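Local coordinates for RNA-binding protein RO60 (Deinococcus radiodurans, PDB 2NVO) that binds several small RNAs that accumulate during recovery from ultraviolet irradiation and contributes to the resistance of the bacterium to it, at residues I447-A450 against R454-V457; R95-D100 against P523-A528; T134-F139 against N159-A164. All coordinates share one frame; numbering follows the deposited sequence.

Interaction 1. Residues I447-A450 against R454-V457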
ATOM      1  N   ILE A 447      -7.115   6.757  27.494  1.00  7.70           N
ATOM      2  CA  ILE A 447      -5.954   6.388  28.290  1.00  9.28           C
ATOM      3  C   ILE A 447      -6.161   6.731  29.759  1.00 12.71           C
ATOM      4  O   ILE A 447      -5.792   5.960  30.646  1.00 12.68           O
ATOM      5  CB  ILE A 447      -4.691   7.063  27.768  1.00  9.10           C
ATOM      6  CG1 ILE A 447      -4.523   6.772  26.278  1.00  9.08           C
ATOM      7  CG2 ILE A 447      -3.451   6.594  28.553  1.00 10.69           C
ATOM      8  CD1 ILE A 447      -3.606   7.726  25.592  1.00 11.23           C
ATOM      9  N   LEU A 448      -6.727   7.905  30.012  1.00 13.95           N
ATOM     10  CA  LEU A 448      -7.097   8.282  31.367  1.00 13.43           C
ATOM     11  C   LEU A 448      -8.129   7.281  31.909  1.00 14.77           C
ATOM     12  O   LEU A 448      -8.016   6.804  33.042  1.00 15.89           O
ATOM     13  CB  LEU A 448      -7.655   9.704  31.388  1.00 11.51           C
ATOM     14  CG  LEU A 448      -6.764  10.862  30.936  1.00 11.48           C
ATOM     15  CD1 LEU A 448      -7.595  12.127  30.837  1.00 10.11           C
ATOM     16  CD2 LEU A 448      -5.568  11.095  31.891  1.00 16.80           C
ATOM     17  N   TRP A 449      -9.128   6.951  31.095  1.00 12.14           N
ATOM     18  CA  TRP A 449     -10.183   6.044  31.514  1.00 11.75           C
ATOM     19  C   TRP A 449      -9.637   4.671  31.887  1.00 13.10           C
ATOM     20  O   TRP A 449     -10.004   4.120  32.918  1.00 13.44           O
ATOM     21  CB  TRP A 449     -11.240   5.893  30.426  1.00 11.46           C
ATOM     22  CG  TRP A 449     -12.353   4.933  30.779  1.00 11.81           C
ATOM     23  CD1 TRP A 449     -13.485   5.217  31.495  1.00 12.70           C
ATOM     24  CD2 TRP A 449     -12.461   3.556  30.390  1.00 12.11           C
ATOM     25  NE1 TRP A 449     -14.280   4.102  31.590  1.00 14.52           N
ATOM     26  CE2 TRP A 449     -13.675   3.066  30.931  1.00 12.45           C
ATOM     27  CE3 TRP A 449     -11.637   2.681  29.660  1.00 11.91           C
ATOM     28  CZ2 TRP A 449     -14.086   1.743  30.769  1.00 13.13           C
ATOM     29  CZ3 TRP A 449     -12.053   1.360  29.491  1.00 11.14           C
ATOM     30  CH2 TRP A 449     -13.274   0.905  30.037  1.00 13.69           C
ATOM     31  N   ALA A 450      -8.773   4.117  31.042  1.00 11.93           N
ATOM     32  CA  ALA A 450      -8.240   2.778  31.283  1.00 12.72           C
ATOM     33  C   ALA A 450      -7.443   2.729  32.593  1.00 16.19           C
ATOM     34  O   ALA A 450      -7.508   1.739  33.327  1.00 18.00           O
ATOM     35  CB  ALA A 450      -7.370   2.310  30.118  1.00 10.57           C
ATOM     36  N   ARG A 454      -8.129   0.643  35.930  1.00 16.67           N
ATOM     37  CA  ARG A 454      -7.038  -0.327  36.013  1.00 21.91           C
ATOM     38  C   ARG A 454      -7.151  -1.448  34.974  1.00 21.94           C
ATOM     39  O   ARG A 454      -6.915  -2.630  35.271  1.00 19.61           O
ATOM     40  CB  ARG A 454      -6.905  -0.873  37.444  1.00 24.68           C
ATOM     41  CG  ARG A 454      -6.786   0.237  38.490  1.00 26.64           C
ATOM     42  CD  ARG A 454      -6.692  -0.312  39.913  1.00 35.38           C
ATOM     43  NE  ARG A 454      -7.568  -1.464  40.114  1.00 38.50           N
ATOM     44  CZ  ARG A 454      -7.165  -2.730  40.023  1.00 40.02           C
ATOM     45  NH1 ARG A 454      -5.896  -3.011  39.737  1.00 43.70           N
ATOM     46  NH2 ARG A 454      -8.030  -3.717  40.212  1.00 41.13           N
ATOM     47  N   LEU A 455      -7.512  -1.061  33.748  1.00 18.78           N
ATOM     48  CA  LEU A 455      -7.569  -1.981  32.618  1.00 20.73           C
ATOM     49  C   LEU A 455      -6.190  -2.100  31.976  1.00 18.10           C
ATOM     50  O   LEU A 455      -5.544  -1.094  31.677  1.00 15.51           O
ATOM     51  CB  LEU A 455      -8.573  -1.480  31.572  1.00 16.27           C
ATOM     52  CG  LEU A 455      -8.829  -2.390  30.375  1.00 18.16           C
ATOM     53  CD1 LEU A 455      -9.538  -3.676  30.820  1.00 19.00           C
ATOM     54  CD2 LEU A 455      -9.631  -1.653  29.278  1.00 14.33           C
ATOM     55  N   ASP A 456      -5.733  -3.327  31.773  1.00 17.12           N
ATOM     56  CA  ASP A 456      -4.467  -3.551  31.091  1.00 18.70           C
ATOM     57  C   ASP A 456      -4.665  -3.402  29.579  1.00 15.26           C
ATOM     58  O   ASP A 456      -5.396  -4.168  28.965  1.00 16.92           O
ATOM     59  CB  ASP A 456      -3.908  -4.939  31.417  1.00 24.04           C
ATOM     60  CG  ASP A 456      -3.218  -4.992  32.783  1.00 31.59           C
ATOM     61  OD1 ASP A 456      -3.713  -5.726  33.671  1.00 36.67           O
ATOM     62  OD2 ASP A 456      -2.183  -4.304  32.971  1.00 30.92           O
ATOM     63  N   VAL A 457      -3.992  -2.418  28.997  1.00 15.81           N
ATOM     64  CA  VAL A 457      -4.077  -2.131  27.560  1.00 12.26           C
ATOM     65  C   VAL A 457      -2.678  -1.950  26.997  1.00 10.16           C
ATOM     66  O   VAL A 457      -1.879  -1.212  27.559  1.00 10.60           O
ATOM     67  CB  VAL A 457      -4.888  -0.834  27.314  1.00 11.01           C
ATOM     68  CG1 VAL A 457      -4.860  -0.424  25.813  1.00  7.49           C
ATOM     69  CG2 VAL A 457      -6.327  -1.014  27.814  1.00 11.31           C
TER
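Leu455 donates its backbone N-H to the carbonyl of Ala450, with N 2.8 Å from O, the only hydrogen bond between the two segments. It is fairly straight at hydrogen (158°), and the donor sits only 19° from the carbonyl plane. The N of Arg454 is also close to Ala450 O, at 2.9 Å, but at an angle too poor for a hydrogen bond.

Positive phi at Arg454 turns the chain off helix 445-452. The result is a Schellman motif, with two bonds back into the last turn of the helix. An arginine suits the turning position because its CB points away from the helix and the residue is exposed; its side chain lies at the surface, beside Lys485. In the VWFA-like α/β domain the turn leads by a short loop to strand 459-464.

The remaining contacts are apolar. Ala450 and Leu455 form the hydrophobic pair that commonly accompanies this cap, with CB to CB 4.2 Å; the small alanine lets the returning chain come close. The same Ala450 CB also meets Val457 CG2 at 4.2 Å. Leu455 has CG anti to its backbone N (chi1 -175°), which carries CD2 to Trp449 CZ3, 3.9 Å away on the six-membered ring, where the methyl approaches obliquely. Trp449 can reach that far because its own CG is swung away from the backbone N.

The indole packs on the sheet, touching Leu366, Leu407 and Met409 and meeting Phe415 edge-to-face. The Tyr482 hydroxyl hydrogen-bonds both Leu455 O and Val457 N, fixing the turn to helix 475-486.

Interaction 2. Residues R95-D100 against P523-A528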
ATOM      1  N   ARG A  95       8.127  -4.327   5.488  1.00 31.18           N
ATOM      2  CA  ARG A  95       7.085  -3.607   6.224  1.00 30.38           C
ATOM      3  C   ARG A  95       6.812  -2.202   5.678  1.00 29.58           C
ATOM      4  O   ARG A  95       5.826  -1.561   6.053  1.00 27.47           O
ATOM      5  CB  ARG A  95       7.400  -3.534   7.720  1.00 29.29           C
ATOM      6  CG  ARG A  95       6.560  -4.485   8.573  1.00 38.25           C
ATOM      7  CD  ARG A  95       7.357  -5.694   9.054  1.00 37.61           C
ATOM      8  NE  ARG A  95       8.429  -5.298   9.968  1.00 39.85           N
ATOM      9  CZ  ARG A  95       9.195  -6.158  10.636  1.00 41.99           C
ATOM     10  NH1 ARG A  95       8.998  -7.461  10.498  1.00 39.82           N
ATOM     11  NH2 ARG A  95      10.152  -5.714  11.445  1.00 39.92           N
ATOM     12  N   ALA A  96       7.673  -1.726   4.790  1.00 22.29           N
ATOM     13  CA  ALA A  96       7.481  -0.400   4.214  1.00 23.20           C
ATOM     14  C   ALA A  96       6.397  -0.425   3.143  1.00 21.89           C
ATOM     15  O   ALA A  96       6.494  -1.184   2.181  1.00 25.28           O
ATOM     16  CB  ALA A  96       8.792   0.129   3.637  1.00 19.98           C
ATOM     17  N   PRO A  97       5.351   0.397   3.315  1.00 19.25           N
ATOM     18  CA  PRO A  97       4.303   0.521   2.297  1.00 22.27           C
ATOM     19  C   PRO A  97       4.905   0.904   0.948  1.00 24.96           C
ATOM     20  O   PRO A  97       4.440   0.443  -0.099  1.00 24.58           O
ATOM     21  CB  PRO A  97       3.445   1.678   2.816  1.00 22.73           C
ATOM     22  CG  PRO A  97       3.676   1.696   4.264  1.00 21.00           C
ATOM     23  CD  PRO A  97       5.050   1.184   4.520  1.00 19.05           C
ATOM     24  N   LYS A  98       5.934   1.742   0.983  1.00 19.70           N
ATOM     25  CA  LYS A  98       6.559   2.232  -0.237  1.00 21.74           C
ATOM     26  C   LYS A  98       8.065   2.013  -0.240  1.00 18.90           C
ATOM     27  O   LYS A  98       8.723   2.140   0.785  1.00 18.12           O
ATOM     28  CB  LYS A  98       6.265   3.719  -0.425  1.00 20.98           C
ATOM     29  CG  LYS A  98       4.858   4.018  -0.897  1.00 26.01           C
ATOM     30  CD  LYS A  98       4.590   5.513  -0.851  1.00 30.85           C
ATOM     31  CE  LYS A  98       3.732   5.949  -2.029  1.00 38.68           C
ATOM     32  NZ  LYS A  98       3.169   7.319  -1.847  1.00 43.45           N
ATOM     33  N   ALA A  99       8.599   1.707  -1.413  1.00 20.78           N
ATOM     34  CA  ALA A  99      10.035   1.568  -1.597  1.00 18.95           C
ATOM     35  C   ALA A  99      10.761   2.919  -1.594  1.00 17.90           C
ATOM     36  O   ALA A  99      11.956   2.980  -1.304  1.00 17.02           O
ATOM     37  CB  ALA A  99      10.314   0.812  -2.884  1.00 20.44           C
ATOM     38  N   ASP A 100      10.030   3.997  -1.888  1.00 17.47           N
ATOM     39  CA  ASP A 100      10.611   5.343  -2.041  1.00 17.19           C
ATOM     40  C   ASP A 100      11.688   5.726  -1.022  1.00 15.88           C
ATOM     41  O   ASP A 100      12.782   6.138  -1.410  1.00 13.40           O
ATOM     42  CB  ASP A 100       9.518   6.425  -2.018  1.00 21.23           C
ATOM     43  CG  ASP A 100       8.463   6.230  -3.083  1.00 22.93           C
ATOM     44  OD1 ASP A 100       8.183   5.077  -3.477  1.00 23.54           O
ATOM     45  OD2 ASP A 100       7.888   7.250  -3.512  1.00 25.65           O
ATOM     46  N   PRO A 523      -3.553  -0.353   7.688  1.00  9.49           N
ATOM     47  CA  PRO A 523      -3.722  -1.386   8.721  1.00 11.86           C
ATOM     48  C   PRO A 523      -2.445  -2.134   9.052  1.00 12.17           C
ATOM     49  O   PRO A 523      -2.160  -2.361  10.228  1.00 10.77           O
ATOM     50  CB  PRO A 523      -4.739  -2.335   8.090  1.00 11.35           C
ATOM     51  CG  PRO A 523      -5.571  -1.419   7.242  1.00 11.81           C
ATOM     52  CD  PRO A 523      -4.578  -0.478   6.634  1.00  9.69           C
ATOM     53  N   ASN A 524      -1.674  -2.496   8.037  1.00 12.54           N
ATOM     54  CA  ASN A 524      -0.413  -3.193   8.277  1.00 15.44           C
ATOM     55  C   ASN A 524       0.624  -2.315   8.994  1.00 12.89           C
ATOM     56  O   ASN A 524       1.398  -2.783   9.836  1.00 10.88           O
ATOM     57  CB  ASN A 524       0.130  -3.751   6.959  1.00 16.58           C
ATOM     58  CG  ASN A 524      -0.659  -4.963   6.478  1.00 19.28           C
ATOM     59  OD1 ASN A 524      -0.523  -5.399   5.334  1.00 25.61           O
ATOM     60  ND2 ASN A 524      -1.479  -5.513   7.354  1.00 18.33           N
ATOM     61  N   VAL A 525       0.631  -1.038   8.664  1.00 12.27           N
ATOM     62  CA  VAL A 525       1.513  -0.097   9.351  1.00 10.65           C
ATOM     63  C   VAL A 525       1.105   0.005  10.824  1.00 10.56           C
ATOM     64  O   VAL A 525       1.958   0.027  11.711  1.00 10.30           O
ATOM     65  CB  VAL A 525       1.525   1.275   8.659  1.00 12.44           C
ATOM     66  CG1 VAL A 525       2.140   2.367   9.562  1.00 10.78           C
ATOM     67  CG2 VAL A 525       2.273   1.185   7.340  1.00 12.88           C
ATOM     68  N   MET A 526      -0.201   0.041  11.087  1.00 10.31           N
ATOM     69  CA  MET A 526      -0.672   0.205  12.456  1.00  9.26           C
ATOM     70  C   MET A 526      -0.312  -1.025  13.261  1.00  9.80           C
ATOM     71  O   MET A 526       0.098  -0.931  14.410  1.00  7.59           O
ATOM     72  CB  MET A 526      -2.183   0.449  12.498  1.00  6.01           C
ATOM     73  CG  MET A 526      -2.577   1.862  12.038  1.00  7.85           C
ATOM     74  SD  MET A 526      -4.330   2.035  11.664  1.00 12.07           S
ATOM     75  CE  MET A 526      -5.027   1.806  13.246  1.00  6.78           C
ATOM     76  N   THR A 527      -0.474  -2.183  12.637  1.00 11.20           N
ATOM     77  CA  THR A 527      -0.139  -3.442  13.288  1.00 11.49           C
ATOM     78  C   THR A 527       1.364  -3.510  13.545  1.00 12.69           C
ATOM     79  O   THR A 527       1.793  -3.901  14.621  1.00 13.75           O
ATOM     80  CB  THR A 527      -0.567  -4.633  12.417  1.00  9.54           C
ATOM     81  OG1 THR A 527      -1.994  -4.623  12.281  1.00 15.17           O
ATOM     82  CG2 THR A 527      -0.128  -5.952  13.052  1.00 17.03           C
ATOM     83  N   ALA A 528       2.161  -3.137  12.551  1.00 11.87           N
ATOM     84  CA  ALA A 528       3.614  -3.171  12.716  1.00 12.61           C
ATOM     85  C   ALA A 528       4.028  -2.245  13.845  1.00 14.77           C
ATOM     86  O   ALA A 528       4.885  -2.580  14.660  1.00 13.97           O
ATOM     87  CB  ALA A 528       4.313  -2.776  11.424  1.00 13.76           C
TER
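Arg95 and Val525 bring the two backbones nearest, their CA atoms 7.3 Å apart, where the loop between helices 80-93 and 100-112 passes alongside helix 522-530. At this spacing short side chains can meet directly, and no hydrogen bond crosses between the segments.

Pro97 and Val525 make the tighter contact. The proline ring presents its CG to the Val525 CG2 methyl at 3.4 Å, closer than ordinary van der Waals contact, while ring CD stands 4.0 Å from the same methyl. The two side chains meet at about a right angle. Val525 has CG1 anti to its backbone N (chi1 165°), leaving CG2 as the branch that meets the loop. A proline is apt here: its rigid ring offers a compact apolar surface in a loop without side-chain polar groups to satisfy.

One helical turn further, Ala528 points CB at the loop and takes the aliphatic part of Arg95, with CG to CB 4.0 Å. This CG, a methylene, rests on the alanine methyl; the arginine chain, bent at chi2 and chi3, then turns away, and NE makes a long, weak ion pair with Glu533. A methyl is small enough for the arginine CG to come up to it.

Met526, on another face of the helix, packs against Val461, Tyr463, Ile493 and Val495 of the sheet. Helix 522-530 thus lies between the VWFA-like sheet and a TROVE loop, an interdomain seam characteristic of the ring-shaped Ro monomer, whose helical horseshoe is closed by the VWFA-like domain.

Interaction 3. Residues T134-F139 against N159-A164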
ATOM      1  N   THR A 134      10.600   0.523 -12.646  1.00 20.86           N
ATOM      2  CA  THR A 134      10.193   1.823 -12.107  1.00 21.51           C
ATOM      3  C   THR A 134      11.050   2.220 -10.917  1.00 19.17           C
ATOM      4  O   THR A 134      11.465   3.372 -10.792  1.00 17.88           O
ATOM      5  CB  THR A 134       8.715   1.813 -11.647  1.00 22.53           C
ATOM      6  OG1 THR A 134       7.893   1.317 -12.703  1.00 25.13           O
ATOM      7  CG2 THR A 134       8.260   3.214 -11.266  1.00 25.64           C
ATOM      8  N   MET A 135      11.314   1.265 -10.033  1.00 16.44           N
ATOM      9  CA  MET A 135      12.090   1.572  -8.847  1.00 16.96           C
ATOM     10  C   MET A 135      13.513   1.995  -9.201  1.00 15.00           C
ATOM     11  O   MET A 135      14.075   2.868  -8.557  1.00 13.41           O
ATOM     12  CB  MET A 135      12.082   0.403  -7.871  1.00 17.41           C
ATOM     13  CG  MET A 135      10.713   0.128  -7.259  1.00 18.49           C
ATOM     14  SD  MET A 135      10.753  -1.363  -6.217  1.00 26.66           S
ATOM     15  CE  MET A 135      11.937  -0.896  -5.002  1.00 25.46           C
ATOM     16  N   LEU A 136      14.080   1.391 -10.240  1.00 15.50           N
ATOM     17  CA  LEU A 136      15.408   1.792 -10.711  1.00 16.99           C
ATOM     18  C   LEU A 136      15.399   3.216 -11.270  1.00 14.65           C
ATOM     19  O   LEU A 136      16.324   3.982 -11.033  1.00 12.73           O
ATOM     20  CB  LEU A 136      15.925   0.846 -11.787  1.00 13.57           C
ATOM     21  CG  LEU A 136      17.218   1.337 -12.449  1.00 16.27           C
ATOM     22  CD1 LEU A 136      18.378   1.362 -11.439  1.00 19.05           C
ATOM     23  CD2 LEU A 136      17.564   0.518 -13.685  1.00 15.06           C
ATOM     24  N   LEU A 137      14.357   3.557 -12.022  1.00 16.63           N
ATOM     25  CA  LEU A 137      14.277   4.897 -12.604  1.00 17.33           C
ATOM     26  C   LEU A 137      14.020   5.925 -11.513  1.00 16.42           C
ATOM     27  O   LEU A 137      14.431   7.079 -11.623  1.00 16.20           O
ATOM     28  CB  LEU A 137      13.207   4.967 -13.684  1.00 16.99           C
ATOM     29  CG  LEU A 137      13.493   3.993 -14.830  1.00 18.77           C
ATOM     30  CD1 LEU A 137      12.403   4.064 -15.881  1.00 22.65           C
ATOM     31  CD2 LEU A 137      14.900   4.200 -15.442  1.00 16.41           C
ATOM     32  N   HIS A 138      13.343   5.486 -10.457  1.00 15.32           N
ATOM     33  CA  HIS A 138      13.028   6.339  -9.319  1.00 17.00           C
ATOM     34  C   HIS A 138      14.295   6.572  -8.506  1.00 16.91           C
ATOM     35  O   HIS A 138      14.576   7.679  -8.052  1.00 15.14           O
ATOM     36  CB  HIS A 138      11.939   5.676  -8.472  1.00 19.93           C
ATOM     37  CG  HIS A 138      11.268   6.604  -7.510  1.00 23.86           C
ATOM     38  ND1 HIS A 138      10.445   6.154  -6.500  1.00 27.01           N
ATOM     39  CD2 HIS A 138      11.311   7.950  -7.389  1.00 25.13           C
ATOM     40  CE1 HIS A 138      10.001   7.187  -5.803  1.00 25.88           C
ATOM     41  NE2 HIS A 138      10.512   8.290  -6.325  1.00 27.16           N
ATOM     42  N   PHE A 139      15.078   5.513  -8.335  1.00 16.08           N
ATOM     43  CA  PHE A 139      16.354   5.621  -7.647  1.00 15.14           C
ATOM     44  C   PHE A 139      17.252   6.633  -8.364  1.00 16.30           C
ATOM     45  O   PHE A 139      17.879   7.470  -7.734  1.00 17.85           O
ATOM     46  CB  PHE A 139      17.019   4.240  -7.575  1.00 16.38           C
ATOM     47  CG  PHE A 139      18.483   4.292  -7.283  1.00 15.09           C
ATOM     48  CD1 PHE A 139      18.941   4.216  -5.985  1.00 15.63           C
ATOM     49  CD2 PHE A 139      19.400   4.433  -8.312  1.00 17.36           C
ATOM     50  CE1 PHE A 139      20.288   4.268  -5.715  1.00 19.95           C
ATOM     51  CE2 PHE A 139      20.743   4.490  -8.052  1.00 15.64           C
ATOM     52  CZ  PHE A 139      21.192   4.409  -6.748  1.00 18.65           C
ATOM     53  N   ASN A 159      25.418  -2.999 -13.518  1.00 21.66           N
ATOM     54  CA  ASN A 159      25.283  -4.253 -12.781  1.00 20.49           C
ATOM     55  C   ASN A 159      23.816  -4.647 -12.594  1.00 20.98           C
ATOM     56  O   ASN A 159      23.469  -5.832 -12.597  1.00 20.52           O
ATOM     57  CB  ASN A 159      26.013  -4.173 -11.449  1.00 23.33           C
ATOM     58  CG  ASN A 159      25.966  -5.477 -10.674  1.00 25.95           C
ATOM     59  OD1 ASN A 159      26.275  -6.558 -11.200  1.00 25.38           O
ATOM     60  ND2 ASN A 159      25.575  -5.383  -9.415  1.00 21.32           N
ATOM     61  N   VAL A 160      22.949  -3.647 -12.476  1.00 19.80           N
ATOM     62  CA  VAL A 160      21.523  -3.898 -12.364  1.00 19.13           C
ATOM     63  C   VAL A 160      20.989  -4.646 -13.582  1.00 17.86           C
ATOM     64  O   VAL A 160      20.263  -5.629 -13.438  1.00 21.96           O
ATOM     65  CB  VAL A 160      20.718  -2.589 -12.149  1.00 16.40           C
ATOM     66  CG1 VAL A 160      19.227  -2.874 -12.207  1.00 18.89           C
ATOM     67  CG2 VAL A 160      21.083  -1.977 -10.820  1.00 14.66           C
ATOM     68  N   TYR A 161      21.354  -4.190 -14.778  1.00 17.18           N
ATOM     69  CA  TYR A 161      20.878  -4.823 -16.007  1.00 17.98           C
ATOM     70  C   TYR A 161      21.567  -6.159 -16.276  1.00 20.24           C
ATOM     71  O   TYR A 161      20.951  -7.098 -16.774  1.00 18.90           O
ATOM     72  CB  TYR A 161      21.073  -3.892 -17.201  1.00 18.95           C
ATOM     73  CG  TYR A 161      20.257  -2.620 -17.109  1.00 18.67           C
ATOM     74  CD1 TYR A 161      18.894  -2.624 -17.386  1.00 20.21           C
ATOM     75  CD2 TYR A 161      20.853  -1.419 -16.749  1.00 20.17           C
ATOM     76  CE1 TYR A 161      18.140  -1.446 -17.309  1.00 16.35           C
ATOM     77  CE2 TYR A 161      20.120  -0.250 -16.664  1.00 18.58           C
ATOM     78  CZ  TYR A 161      18.764  -0.272 -16.938  1.00 18.76           C
ATOM     79  OH  TYR A 161      18.037   0.896 -16.855  1.00 19.16           O
ATOM     80  N   GLU A 162      22.846  -6.238 -15.936  1.00 22.88           N
ATOM     81  CA  GLU A 162      23.623  -7.453 -16.192  1.00 22.41           C
ATOM     82  C   GLU A 162      23.227  -8.603 -15.264  1.00 26.32           C
ATOM     83  O   GLU A 162      23.525  -9.773 -15.541  1.00 22.91           O
ATOM     84  CB  GLU A 162      25.115  -7.146 -16.078  1.00 21.25           C
ATOM     85  CG  GLU A 162      25.625  -6.274 -17.214  1.00 22.82           C
ATOM     86  CD  GLU A 162      26.988  -5.694 -16.932  1.00 24.69           C
ATOM     87  OE1 GLU A 162      27.493  -5.915 -15.814  1.00 26.27           O
ATOM     88  OE2 GLU A 162      27.553  -5.018 -17.826  1.00 23.88           O
ATOM     89  N   THR A 163      22.551  -8.267 -14.170  1.00 24.58           N
ATOM     90  CA  THR A 163      22.133  -9.260 -13.179  1.00 26.55           C
ATOM     91  C   THR A 163      20.728  -9.807 -13.464  1.00 28.27           C
ATOM     92  O   THR A 163      20.335 -10.854 -12.950  1.00 26.90           O
ATOM     93  CB  THR A 163      22.175  -8.659 -11.760  1.00 26.26           C
ATOM     94  OG1 THR A 163      23.531  -8.380 -11.402  1.00 28.21           O
ATOM     95  CG2 THR A 163      21.577  -9.609 -10.740  1.00 31.45           C
ATOM     96  N   ALA A 164      19.977  -9.100 -14.298  1.00 23.27           N
ATOM     97  CA  ALA A 164      18.584  -9.453 -14.557  1.00 27.89           C
ATOM     98  C   ALA A 164      18.442 -10.466 -15.690  1.00 27.00           C
ATOM     99  O   ALA A 164      19.057 -10.311 -16.747  1.00 25.59           O
ATOM    100  CB  ALA A 164      17.774  -8.189 -14.878  1.00 26.06           C
TER
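Leu136 and Val160 mark the closest approach of the two segments, on helices 133-143 and 151-163, CA to CA 8.5 Å, and the segments run roughly antiparallel. The gap is bridged by side chains alone, without a hydrogen bond from one segment to the other.

Leu136 carries the contact with one methyl. Its CG lies anti to the backbone N (chi1 172°), which directs CD2 into the angle between Val160 and Tyr161. Val160 supplies CG1, 4.1 Å from that methyl. Tyr161 brings the phenol end of its ring: Leu136 CD2 is 3.2 Å from Tyr161 OH and 3.6 Å from its CZ, with CE1 and CE2 a little farther, so the methyl lies obliquely near the C-O end. Leucine suits the place because its branch extends across the gap, whereas the compact valine can point straight at it; the long tyrosine reaches from a flank, and all three residues are buried.

Leu126 of helix 116-129 touches both Leu136 and Val160, adding a third helix to this buried cluster.

Such side-by-side stacking of antiparallel helices on shared aliphatic side chains is characteristic of the HEAT-like repeats of the TROVE horseshoe, here within a region that probably binds RNA.

The three contacts are spread over both domains. Interaction 3 lies in the helical TROVE horseshoe, interaction 1 in the VWFA-like domain, and interaction 2 where the two domains meet. Along the chain, both 1 and 3 fall between the distant segments of 2, with 3 first. Interactions 1 and 3 have centres 50 Å apart, on opposite sides of the chain's centre. Interactions 2 and 3 touch, Ala99 against Met135 and Asp100 against His138. Interactions 1 and 2 do not touch, their nearest atoms being about 12 Å apart, but helices 445-452 and 522-530 both pack on strand 459-464. Closure of the horseshoe by the VWFA-like domain, at interaction 2, gives the ring with its RNA-binding cavity.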